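Long-range contacts in Serine/threonine-protein kinase Tel1 (Chaetomium thermophilum, PDB 6SKY), which is an ATP-binding serine/threonine kinase of the ATM subfamily that probably senses DNA damage and activates checkpoint signalling by phosphorylating [ST]-Q sites: residues Ser2154-Leu2159 with Ser2194-Leu2200; Lys2207-Ala2211 with Met2226-Ile2230; Tyr2454-Val2458 with Leu2497-Val2503; Ala2509-Thr2513 with Asn2552-Pro2556. All blocks are in the same frame, centred on the assembly; numbering follows the deposited sequence.

Interaction 1: Ser2154-Leu2159 with Ser2194-Leu2200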
loop_
_atom_site.group_PDB
_atom_site.type_symbol
_atom_site.label_atom_id
_atom_site.label_comp_id
_atom_site.label_asym_id
_atom_site.label_seq_id
_atom_site.Cartn_x
_atom_site.Cartn_y
_atom_site.Cartn_z
ATOM N N SER A 2154 -22.092 24.491 31.184
ATOM C CA SER A 2154 -20.917 24.047 30.453
ATOM C C SER A 2154 -21.003 22.587 30.041
ATOM O O SER A 2154 -20.354 22.195 29.068
ATOM C CB SER A 2154 -19.661 24.267 31.287
ATOM O OG SER A 2154 -18.509 24.010 30.507
ATOM N N ALA A 2155 -21.785 21.778 30.753
ATOM C CA ALA A 2155 -21.984 20.397 30.343
ATOM C C ALA A 2155 -22.710 20.322 29.008
ATOM O O ALA A 2155 -22.381 19.485 28.165
ATOM C CB ALA A 2155 -22.753 19.640 31.418
ATOM N N ASP A 2156 -23.685 21.205 28.787
ATOM C CA ASP A 2156 -24.393 21.237 27.511
ATOM C C ASP A 2156 -23.463 21.614 26.368
ATOM O O ASP A 2156 -23.479 20.984 25.303
ATOM C CB ASP A 2156 -25.553 22.222 27.586
ATOM C CG ASP A 2156 -26.621 21.789 28.558
ATOM O OD1 ASP A 2156 -26.788 20.567 28.747
ATOM O OD2 ASP A 2156 -27.302 22.668 29.128
ATOM N N ALA A 2157 -22.659 22.658 26.562
ATOM C CA ALA A 2157 -21.733 23.080 25.523
ATOM C C ALA A 2157 -20.703 22.001 25.228
ATOM O O ALA A 2157 -20.371 21.745 24.064
ATOM C CB ALA A 2157 -21.051 24.378 25.940
ATOM N N ARG A 2158 -20.203 21.339 26.268
ATOM C CA ARG A 2158 -19.241 20.265 26.065
ATOM C C ARG A 2158 -19.862 19.104 25.309
ATOM O O ARG A 2158 -19.250 18.550 24.389
ATOM C CB ARG A 2158 -18.708 19.798 27.407
ATOM C CG ARG A 2158 -17.391 19.123 27.312
ATOM C CD ARG A 2158 -16.378 20.080 26.773
ATOM N NE ARG A 2158 -15.079 19.855 27.374
ATOM C CZ ARG A 2158 -14.112 20.758 27.390
ATOM N NH1 ARG A 2158 -12.955 20.472 27.963
ATOM N NH2 ARG A 2158 -14.305 21.945 26.839
ATOM N N LEU A 2159 -21.078 18.719 25.683
ATOM C CA LEU A 2159 -21.736 17.608 25.018
ATOM C C LEU A 2159 -21.985 17.912 23.550
ATOM O O LEU A 2159 -21.810 17.041 22.688
ATOM C CB LEU A 2159 -23.039 17.293 25.735
ATOM C CG LEU A 2159 -23.662 15.949 25.413
ATOM C CD1 LEU A 2159 -22.633 14.877 25.597
ATOM C CD2 LEU A 2159 -24.828 15.723 26.327
ATOM N N SER A 2194 -11.423 16.701 31.237
ATOM C CA SER A 2194 -12.282 17.845 31.493
ATOM C C SER A 2194 -13.741 17.575 31.175
ATOM O O SER A 2194 -14.548 18.503 31.224
ATOM C CB SER A 2194 -11.797 19.050 30.695
ATOM O OG SER A 2194 -11.688 18.730 29.322
ATOM N N CYS A 2195 -14.097 16.342 30.826
ATOM C CA CYS A 2195 -15.492 15.948 30.700
ATOM C C CYS A 2195 -15.991 15.174 31.901
ATOM O O CYS A 2195 -17.190 15.189 32.177
ATOM C CB CYS A 2195 -15.701 15.096 29.447
ATOM S SG CYS A 2195 -15.810 16.009 27.903
ATOM N N GLU A 2196 -15.100 14.491 32.616
ATOM C CA GLU A 2196 -15.483 13.748 33.806
ATOM C C GLU A 2196 -15.649 14.645 35.020
ATOM O O GLU A 2196 -16.246 14.220 36.012
ATOM C CB GLU A 2196 -14.446 12.668 34.100
ATOM C CG GLU A 2196 -14.297 11.653 32.984
ATOM C CD GLU A 2196 -13.071 10.777 33.140
ATOM O OE1 GLU A 2196 -12.179 11.133 33.938
ATOM O OE2 GLU A 2196 -12.997 9.731 32.462
ATOM N N SER A 2197 -15.132 15.867 34.968
ATOM C CA SER A 2197 -15.335 16.828 36.038
ATOM C C SER A 2197 -16.601 17.647 35.857
ATOM O O SER A 2197 -17.072 18.255 36.823
ATOM C CB SER A 2197 -14.131 17.764 36.136
ATOM O OG SER A 2197 -13.975 18.512 34.947
ATOM N N LEU A 2198 -17.151 17.689 34.647
ATOM C CA LEU A 2198 -18.437 18.316 34.390
ATOM C C LEU A 2198 -19.601 17.361 34.603
ATOM O O LEU A 2198 -20.754 17.783 34.498
ATOM C CB LEU A 2198 -18.486 18.863 32.965
ATOM C CG LEU A 2198 -17.570 20.037 32.646
ATOM C CD1 LEU A 2198 -17.396 20.182 31.154
ATOM C CD2 LEU A 2198 -18.151 21.292 33.230
ATOM N N GLY A 2199 -19.328 16.095 34.891
ATOM C CA GLY A 2199 -20.381 15.130 35.105
ATOM C C GLY A 2199 -20.857 14.422 33.863
ATOM O O GLY A 2199 -22.024 14.023 33.803
ATOM N N LEU A 2200 -19.994 14.248 32.870
ATOM C CA LEU A 2200 -20.356 13.620 31.610
ATOM C C LEU A 2200 -19.701 12.254 31.497
ATOM O O LEU A 2200 -18.558 12.067 31.919
ATOM C CB LEU A 2200 -19.934 14.485 30.424
ATOM C CG LEU A 2200 -20.608 15.837 30.267
ATOM C CD1 LEU A 2200 -19.910 16.611 29.193
ATOM C CD2 LEU A 2200 -22.045 15.644 29.915
#
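R2158 gives up more area here than any other residue, 90 Å², with L2200 (68 Å²) and L2198 (66 Å²) next. From the first turns of its helix R2158 reaches the start of the segment 2194-2200, where its guanidinium donates a hydrogen bond from NH1 to OG of S2194 (2.5 Å, N-H...O angle 141°). The aliphatic part of the same side chain does the apolar work: R2158 CG lies 3.5 Å from C2195 SG and 4.0 Å from L2198 CD1, while R2158 CB meets L2200 CD1 at 3.8 Å. L2200 fills the space beside the helix, its CD2 4.3 Å from A2155 CB and 4.4 Å from L2159 CD1. L2198 covers the N-terminal end, with CD2 3.9 Å from S2154 CB. The chain turns at G2199, the first residue to leave helical angles, with positive phi; L2198 and L2200, its neighbours in sequence, both direct their CA-to-CB bonds toward the helix, and L2200 N closes back on C2195 O at 3.0 Å. R2158 NH2 is held in turn by S2142 on helix 2124-2143. The start of helix 2154-2174 thus packs on the connection between helices 2178-2189 and 2203-2217, within the alpha-solenoid of the FAT domain.

Interaction 2: Lys2207-Ala2211 with Met2226-Ile2230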
loop_
_atom_site.group_PDB
_atom_site.type_symbol
_atom_site.label_atom_id
_atom_site.label_comp_id
_atom_site.label_asym_id
_atom_site.label_seq_id
_atom_site.Cartn_x
_atom_site.Cartn_y
_atom_site.Cartn_z
ATOM N N LYS A 2207 -13.582 6.441 23.022
ATOM C CA LYS A 2207 -12.679 5.317 22.830
ATOM C C LYS A 2207 -13.057 4.502 21.605
ATOM O O LYS A 2207 -12.175 3.958 20.934
ATOM C CB LYS A 2207 -12.648 4.453 24.082
ATOM C CG LYS A 2207 -11.878 5.097 25.212
ATOM C CD LYS A 2207 -11.765 4.188 26.415
ATOM C CE LYS A 2207 -13.124 3.887 27.007
ATOM N NZ LYS A 2207 -13.043 3.010 28.200
ATOM N N MET A 2208 -14.340 4.437 21.262
ATOM C CA MET A 2208 -14.711 3.782 20.018
ATOM C C MET A 2208 -14.248 4.574 18.807
ATOM O O MET A 2208 -13.872 3.986 17.791
ATOM C CB MET A 2208 -16.211 3.567 19.963
ATOM C CG MET A 2208 -16.678 3.004 18.650
ATOM S SD MET A 2208 -18.269 2.218 18.805
ATOM C CE MET A 2208 -17.976 1.315 20.309
ATOM N N GLU A 2209 -14.250 5.901 18.891
ATOM C CA GLU A 2209 -13.689 6.691 17.802
ATOM C C GLU A 2209 -12.190 6.458 17.665
ATOM O O GLU A 2209 -11.665 6.379 16.549
ATOM C CB GLU A 2209 -13.989 8.167 18.019
ATOM C CG GLU A 2209 -13.404 9.065 16.961
ATOM C CD GLU A 2209 -13.679 8.566 15.555
ATOM O OE1 GLU A 2209 -14.830 8.163 15.278
ATOM O OE2 GLU A 2209 -12.741 8.573 14.725
ATOM N N ALA A 2210 -11.485 6.343 18.787
ATOM C CA ALA A 2210 -10.060 6.034 18.721
ATOM C C ALA A 2210 -9.815 4.672 18.086
ATOM O O ALA A 2210 -8.885 4.505 17.284
ATOM C CB ALA A 2210 -9.454 6.089 20.114
ATOM N N ALA A 2211 -10.637 3.684 18.432
ATOM C CA ALA A 2211 -10.508 2.370 17.818
ATOM C C ALA A 2211 -10.784 2.427 16.324
ATOM O O ALA A 2211 -10.141 1.722 15.544
ATOM C CB ALA A 2211 -11.445 1.381 18.494
ATOM N N MET A 2226 -8.733 -2.611 21.872
ATOM C CA MET A 2226 -9.373 -1.412 22.394
ATOM C C MET A 2226 -10.879 -1.586 22.515
ATOM O O MET A 2226 -11.477 -1.194 23.524
ATOM C CB MET A 2226 -9.029 -0.244 21.486
ATOM C CG MET A 2226 -9.006 1.070 22.164
ATOM S SD MET A 2226 -8.043 2.263 21.258
ATOM C CE MET A 2226 -8.255 3.649 22.353
ATOM N N LEU A 2227 -11.514 -2.181 21.506
ATOM C CA LEU A 2227 -12.952 -2.414 21.585
ATOM C C LEU A 2227 -13.296 -3.416 22.673
ATOM O O LEU A 2227 -14.299 -3.260 23.372
ATOM C CB LEU A 2227 -13.488 -2.895 20.246
ATOM C CG LEU A 2227 -13.577 -1.924 19.082
ATOM C CD1 LEU A 2227 -14.085 -2.659 17.897
ATOM C CD2 LEU A 2227 -14.485 -0.790 19.424
ATOM N N GLN A 2228 -12.485 -4.460 22.833
ATOM C CA GLN A 2228 -12.747 -5.421 23.897
ATOM C C GLN A 2228 -12.571 -4.799 25.270
ATOM O O GLN A 2228 -13.266 -5.182 26.212
ATOM C CB GLN A 2228 -11.839 -6.627 23.747
ATOM C CG GLN A 2228 -12.201 -7.523 22.607
ATOM C CD GLN A 2228 -11.151 -8.547 22.341
ATOM O OE1 GLN A 2228 -10.010 -8.391 22.746
ATOM N NE2 GLN A 2228 -11.524 -9.611 21.664
ATOM N N ALA A 2229 -11.645 -3.853 25.411
ATOM C CA ALA A 2229 -11.526 -3.132 26.671
ATOM C C ALA A 2229 -12.743 -2.256 26.926
ATOM O O ALA A 2229 -13.199 -2.143 28.065
ATOM C CB ALA A 2229 -10.256 -2.296 26.674
ATOM N N ILE A 2230 -13.268 -1.606 25.886
ATOM C CA ILE A 2230 -14.525 -0.872 26.044
ATOM C C ILE A 2230 -15.620 -1.802 26.530
ATOM O O ILE A 2230 -16.420 -1.446 27.396
ATOM C CB ILE A 2230 -14.944 -0.197 24.728
ATOM C CG1 ILE A 2230 -13.940 0.844 24.291
ATOM C CG2 ILE A 2230 -16.272 0.466 24.883
ATOM C CD1 ILE A 2230 -14.281 1.401 22.970
#
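This is a buried, essentially apolar helix-helix contact within the FAT domain, between the two arms of a helical hairpin: helices 2203-2217 and 2220-2232 run nearly antiparallel (163° between the segment directions), their local axes 9.5 Å apart. No hydrogen bond joins the two segments. At one end K2207, contributing its CB and backbone, faces I2230, whose extended side chain brings CD1 to 3.6 Å from K2207 CB and 3.5 Å from the backbone N of M2208, so the tip of the isoleucine lies directly on the backbone of the facing helix. At the other end small residues let the chains come closer: the CA atoms of A2211 and M2226 are 6.0 Å apart, against 7.2 Å between those of K2207 and I2230. M2226 stretches across in an all-trans conformation, its CE 3.5 Å from A2210 CB, and its CB 4.2 Å from A2211 CB. L2227 closes another flank with CD2, which lies 3.8 Å from A2211 CB and 4.2 Å from M2208 CE. Next in the solenoid comes helix 2245-2259, where L2248 touches both M2208 and L2227, and I2252 and Q2255 also pack on L2227. On the face of 2207-2211 turned from its partner, E2209 makes a salt bridge with R2173 of helix 2154-2174 and touches helix 2178-2189, so the hairpin packs between earlier and later helices.

Interaction 3: Tyr2454-Val2458 with Leu2497-Val2503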
loop_
_atom_site.group_PDB
_atom_site.type_symbol
_atom_site.label_atom_id
_atom_site.label_comp_id
_atom_site.label_asym_id
_atom_site.label_seq_id
_atom_site.Cartn_x
_atom_site.Cartn_y
_atom_site.Cartn_z
ATOM N N TYR A 2454 -47.871 -13.629 -6.222
ATOM C CA TYR A 2454 -49.194 -13.029 -6.124
ATOM C C TYR A 2454 -49.165 -11.740 -5.313
ATOM O O TYR A 2454 -49.721 -10.719 -5.729
ATOM C CB TYR A 2454 -50.148 -14.044 -5.504
ATOM C CG TYR A 2454 -51.549 -13.554 -5.309
ATOM C CD1 TYR A 2454 -52.457 -13.581 -6.342
ATOM C CD2 TYR A 2454 -51.968 -13.082 -4.082
ATOM C CE1 TYR A 2454 -53.734 -13.137 -6.164
ATOM C CE2 TYR A 2454 -53.242 -12.637 -3.897
ATOM C CZ TYR A 2454 -54.122 -12.667 -4.941
ATOM O OH TYR A 2454 -55.406 -12.222 -4.756
ATOM N N ARG A 2455 -48.522 -11.767 -4.146
ATOM C CA ARG A 2455 -48.479 -10.574 -3.310
ATOM C C ARG A 2455 -47.683 -9.450 -3.954
ATOM O O ARG A 2455 -48.033 -8.277 -3.791
ATOM C CB ARG A 2455 -47.909 -10.916 -1.941
ATOM C CG ARG A 2455 -48.847 -11.748 -1.112
ATOM C CD ARG A 2455 -48.360 -11.913 0.306
ATOM N NE ARG A 2455 -47.107 -12.648 0.375
ATOM C CZ ARG A 2455 -45.957 -12.123 0.770
ATOM N NH1 ARG A 2455 -44.868 -12.865 0.800
ATOM N NH2 ARG A 2455 -45.901 -10.857 1.145
ATOM N N ILE A 2456 -46.621 -9.772 -4.693
ATOM C CA ILE A 2456 -45.904 -8.720 -5.408
ATOM C C ILE A 2456 -46.793 -8.094 -6.467
ATOM O O ILE A 2456 -46.836 -6.870 -6.611
ATOM C CB ILE A 2456 -44.608 -9.259 -6.030
ATOM C CG1 ILE A 2456 -43.642 -9.714 -4.954
ATOM C CG2 ILE A 2456 -43.961 -8.188 -6.864
ATOM C CD1 ILE A 2456 -42.472 -10.444 -5.504
ATOM N N CYS A 2457 -47.514 -8.914 -7.231
ATOM C CA CYS A 2457 -48.378 -8.358 -8.266
ATOM C C CYS A 2457 -49.555 -7.592 -7.691
ATOM O O CYS A 2457 -50.122 -6.748 -8.385
ATOM C CB CYS A 2457 -48.888 -9.459 -9.184
ATOM S SG CYS A 2457 -47.598 -10.309 -10.071
ATOM N N VAL A 2458 -49.942 -7.864 -6.449
ATOM C CA VAL A 2458 -51.037 -7.106 -5.851
ATOM C C VAL A 2458 -50.546 -5.782 -5.279
ATOM O O VAL A 2458 -51.207 -4.753 -5.429
ATOM C CB VAL A 2458 -51.750 -7.953 -4.789
ATOM C CG1 VAL A 2458 -52.721 -7.113 -4.026
ATOM C CG2 VAL A 2458 -52.475 -9.074 -5.444
ATOM N N LEU A 2497 -55.694 -13.039 -9.878
ATOM C CA LEU A 2497 -55.544 -11.588 -9.916
ATOM C C LEU A 2497 -56.816 -10.920 -10.401
ATOM O O LEU A 2497 -57.189 -9.854 -9.906
ATOM C CB LEU A 2497 -54.385 -11.189 -10.821
ATOM C CG LEU A 2497 -52.979 -11.175 -10.248
ATOM C CD1 LEU A 2497 -52.045 -10.607 -11.270
ATOM C CD2 LEU A 2497 -52.943 -10.357 -8.985
ATOM N N SER A 2498 -57.487 -11.516 -11.382
ATOM C CA SER A 2498 -58.756 -10.937 -11.804
ATOM C C SER A 2498 -59.882 -11.436 -10.913
ATOM O O SER A 2498 -60.922 -11.880 -11.402
ATOM C CB SER A 2498 -59.057 -11.278 -13.261
ATOM O OG SER A 2498 -59.210 -12.673 -13.425
ATOM N N LYS A 2499 -59.675 -11.380 -9.603
ATOM C CA LYS A 2499 -60.709 -11.738 -8.648
ATOM C C LYS A 2499 -60.719 -10.895 -7.387
ATOM O O LYS A 2499 -61.697 -10.973 -6.637
ATOM C CB LYS A 2499 -60.581 -13.211 -8.246
ATOM C CG LYS A 2499 -61.497 -14.156 -8.995
ATOM C CD LYS A 2499 -61.425 -15.544 -8.388
ATOM C CE LYS A 2499 -62.569 -16.419 -8.862
ATOM N NZ LYS A 2499 -62.589 -17.742 -8.175
ATOM N N ASN A 2500 -59.677 -10.124 -7.098
ATOM C CA ASN A 2500 -59.581 -9.427 -5.828
ATOM C C ASN A 2500 -59.746 -7.928 -6.027
ATOM O O ASN A 2500 -59.585 -7.397 -7.128
ATOM C CB ASN A 2500 -58.257 -9.743 -5.121
ATOM C CG ASN A 2500 -57.074 -9.036 -5.733
ATOM O OD1 ASN A 2500 -57.060 -8.725 -6.919
ATOM N ND2 ASN A 2500 -56.059 -8.789 -4.918
ATOM N N ASN A 2501 -60.067 -7.251 -4.927
ATOM C CA ASN A 2501 -60.593 -5.896 -5.003
ATOM C C ASN A 2501 -59.513 -4.850 -5.205
ATOM O O ASN A 2501 -59.788 -3.797 -5.787
ATOM C CB ASN A 2501 -61.383 -5.587 -3.736
ATOM C CG ASN A 2501 -62.302 -6.715 -3.350
ATOM O OD1 ASN A 2501 -62.300 -7.174 -2.208
ATOM N ND2 ASN A 2501 -63.087 -7.187 -4.310
ATOM N N LYS A 2502 -58.296 -5.104 -4.729
ATOM C CA LYS A 2502 -57.232 -4.120 -4.888
ATOM C C LYS A 2502 -56.858 -3.954 -6.350
ATOM O O LYS A 2502 -56.751 -2.830 -6.849
ATOM C CB LYS A 2502 -56.013 -4.522 -4.069
ATOM C CG LYS A 2502 -56.304 -4.730 -2.611
ATOM C CD LYS A 2502 -55.020 -4.806 -1.818
ATOM C CE LYS A 2502 -55.280 -4.920 -0.330
ATOM N NZ LYS A 2502 -54.001 -4.922 0.431
ATOM N N VAL A 2503 -56.646 -5.065 -7.047
ATOM C CA VAL A 2503 -56.280 -5.026 -8.453
ATOM C C VAL A 2503 -57.377 -5.711 -9.254
ATOM O O VAL A 2503 -57.291 -6.904 -9.563
ATOM C CB VAL A 2503 -54.912 -5.691 -8.683
ATOM C CG1 VAL A 2503 -54.539 -5.627 -10.127
ATOM C CG2 VAL A 2503 -53.857 -4.998 -7.863
#
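L2497, the last helical residue before the chain turns off at S2498, is one bump: its branched end sits in a hollow lined by Y2454, C2457 and V2458 on one side of helix 2444-2459. Its CD2 is 4.0 Å from Y2454 CE1 and 3.8 Å from V2458 CG2, while its CD1 reaches C2457 CB at 4.0 Å. V2458, with 77 Å² covered, is the bump in the other direction. It projects into the concave side of the loop 2498-2503, where CG2 also lies against the side chain of N2500 and CG1 is 3.9 Å from K2502 CD, the aliphatic part of the lysine closing the outer edge of the hollow. V2503 packs on the helix backbone: V2503 CG2 lies 3.6 Å from V2458 O, and V2503 CG2 is also 4.2 Å from C2457 O. The Y2454 ring extends along the L2497 side chain until its hydroxyl comes near the N2500 amide. S2498, at the centre of an inverse gamma turn, starts the bend that curls the loop round V2458. The loop joins helix 2483-2497 to helix 2507-2522, and helix 2461-2472 packs beside the contact: its M2465 touches both L2497 and V2503, its I2468 touches C2457, and M2431 of the short helix 2431-2434 lies against C2457 as well.

Interaction 4: Ala2509-Thr2513 with Asn2552-Pro2556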
loop_
_atom_site.group_PDB
_atom_site.type_symbol
_atom_site.label_atom_id
_atom_site.label_comp_id
_atom_site.label_asym_id
_atom_site.label_seq_id
_atom_site.Cartn_x
_atom_site.Cartn_y
_atom_site.Cartn_z
ATOM N N ALA A 2509 -57.333 -3.738 -17.709
ATOM C CA ALA A 2509 -56.723 -2.729 -18.565
ATOM C C ALA A 2509 -55.451 -3.259 -19.207
ATOM O O ALA A 2509 -55.260 -3.142 -20.421
ATOM C CB ALA A 2509 -56.438 -1.469 -17.761
ATOM N N ILE A 2510 -54.573 -3.859 -18.404
ATOM C CA ILE A 2510 -53.323 -4.404 -18.925
ATOM C C ILE A 2510 -53.602 -5.545 -19.889
ATOM O O ILE A 2510 -52.930 -5.689 -20.916
ATOM C CB ILE A 2510 -52.416 -4.839 -17.761
ATOM C CG1 ILE A 2510 -51.840 -3.610 -17.072
ATOM C CG2 ILE A 2510 -51.311 -5.751 -18.241
ATOM C CD1 ILE A 2510 -50.861 -3.933 -16.004
ATOM N N ASP A 2511 -54.632 -6.338 -19.608
ATOM C CA ASP A 2511 -55.019 -7.420 -20.503
ATOM C C ASP A 2511 -55.378 -6.892 -21.889
ATOM O O ASP A 2511 -54.760 -7.262 -22.898
ATOM C CB ASP A 2511 -56.192 -8.176 -19.887
ATOM C CG ASP A 2511 -56.156 -9.646 -20.188
ATOM O OD1 ASP A 2511 -55.150 -10.108 -20.753
ATOM O OD2 ASP A 2511 -57.134 -10.344 -19.862
ATOM N N GLN A 2512 -56.377 -6.009 -21.951
ATOM C CA GLN A 2512 -56.854 -5.525 -23.243
ATOM C C GLN A 2512 -55.778 -4.737 -23.972
ATOM O O GLN A 2512 -55.595 -4.882 -25.192
ATOM C CB GLN A 2512 -58.094 -4.659 -23.050
ATOM C CG GLN A 2512 -59.184 -5.291 -22.220
ATOM C CD GLN A 2512 -59.722 -6.553 -22.833
ATOM O OE1 GLN A 2512 -59.625 -6.762 -24.039
ATOM N NE2 GLN A 2512 -60.293 -7.412 -22.004
ATOM N N THR A 2513 -55.049 -3.901 -23.239
ATOM C CA THR A 2513 -54.031 -3.075 -23.859
ATOM C C THR A 2513 -52.895 -3.914 -24.424
ATOM O O THR A 2513 -52.403 -3.632 -25.519
ATOM C CB THR A 2513 -53.515 -2.076 -22.842
ATOM O OG1 THR A 2513 -54.561 -1.155 -22.525
ATOM C CG2 THR A 2513 -52.361 -1.329 -23.412
ATOM N N ASN A 2552 -60.524 3.443 -24.240
ATOM C CA ASN A 2552 -61.420 2.883 -23.234
ATOM C C ASN A 2552 -60.698 2.388 -21.987
ATOM O O ASN A 2552 -61.336 2.257 -20.940
ATOM C CB ASN A 2552 -62.232 1.733 -23.828
ATOM C CG ASN A 2552 -62.934 2.115 -25.109
ATOM O OD1 ASN A 2552 -63.019 1.320 -26.041
ATOM N ND2 ASN A 2552 -63.435 3.342 -25.168
ATOM N N ASN A 2553 -59.403 2.104 -22.072
ATOM C CA ASN A 2553 -58.638 1.556 -20.949
ATOM C C ASN A 2553 -57.445 2.442 -20.628
ATOM O O ASN A 2553 -56.455 2.434 -21.381
ATOM C CB ASN A 2553 -58.156 0.144 -21.269
ATOM C CG ASN A 2553 -59.285 -0.821 -21.483
ATOM O OD1 ASN A 2553 -59.398 -1.431 -22.539
ATOM N ND2 ASN A 2553 -60.124 -0.981 -20.472
ATOM N N PRO A 2554 -57.463 3.195 -19.536
ATOM C CA PRO A 2554 -56.317 4.055 -19.220
ATOM C C PRO A 2554 -55.252 3.366 -18.380
ATOM O O PRO A 2554 -55.545 2.815 -17.318
ATOM C CB PRO A 2554 -56.963 5.218 -18.461
ATOM C CG PRO A 2554 -58.265 4.670 -17.925
ATOM C CD PRO A 2554 -58.529 3.321 -18.535
ATOM N N ILE A 2555 -54.011 3.404 -18.851
ATOM C CA ILE A 2555 -52.862 2.820 -18.159
ATOM C C ILE A 2555 -51.693 3.779 -18.279
ATOM O O ILE A 2555 -51.696 4.676 -19.131
ATOM C CB ILE A 2555 -52.468 1.458 -18.750
ATOM C CG1 ILE A 2555 -52.082 1.632 -20.212
ATOM C CG2 ILE A 2555 -53.582 0.471 -18.609
ATOM C CD1 ILE A 2555 -51.261 0.527 -20.736
ATOM N N PRO A 2556 -50.674 3.618 -17.443
ATOM C CA PRO A 2556 -49.439 4.343 -17.668
ATOM C C PRO A 2556 -48.775 3.847 -18.935
ATOM O O PRO A 2556 -49.035 2.718 -19.368
ATOM C CB PRO A 2556 -48.602 4.010 -16.428
ATOM C CG PRO A 2556 -49.152 2.765 -15.942
ATOM C CD PRO A 2556 -50.607 2.833 -16.203
#
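I2555 lays its side chain over one face of helix 2507-2522, CG2 3.6 Å from A2509 CB and CD1 3.4 Å from T2513 CG2. A2509 and T2513 are one helical turn apart, so the isoleucine spans the turn and meets both, giving up 67 Å², the largest share of any residue here. N2553 takes the neighbouring position, with 60 Å² covered: its CB sits 4.2 Å from A2509 CB and 4.0 Å from T2513 OG1, and its side-chain end comes up against Q2512 CB. The small A2509 lets the extended chain approach closely, the CA atoms of A2509 and N2553 being 5.3 Å apart. T2513 can turn its methyl to I2555 while its hydroxyl is used inside the helix, where OG1 donates to A2509 O at 3.0 Å. No hydrogen bond joins the two segments. N2553 is the first residue to leave helix 2541-2552, and from there the chain runs extended through P2554, whose CA-to-CB bond points away, so that N2553 and I2555 both face the helix. Y2466 of helix 2461-2472 touches both I2555 and I2510, and the I2555 backbone is hydrogen-bonded to that of I2576 at the start of strand 2576-2585. An extended linker thus runs from helix 2541-2552 towards the antiparallel sheet, consistent with the junction of helical region and kinase N-lobe.

From the N terminus the four contacts follow in series; none nests in or crosses another. Interaction 1 closes a loop of 34 residues, mostly helix, and interaction 2 a helical hairpin with 14 residues between its segments; the first ends shortly before helix 2203-2217, on which the second begins. Both lie in the FAT solenoid, their centres 21 Å apart, without touching. The chain then passes through many helices to interactions 3 and 4, more than 50 Å from the first pair, centre to centre. These close loops of 38 residues each and lie 16 Å apart; M2465 of helix 2461-2472 packs against both, linking the end of the FAT region with the approach to the kinase sheet.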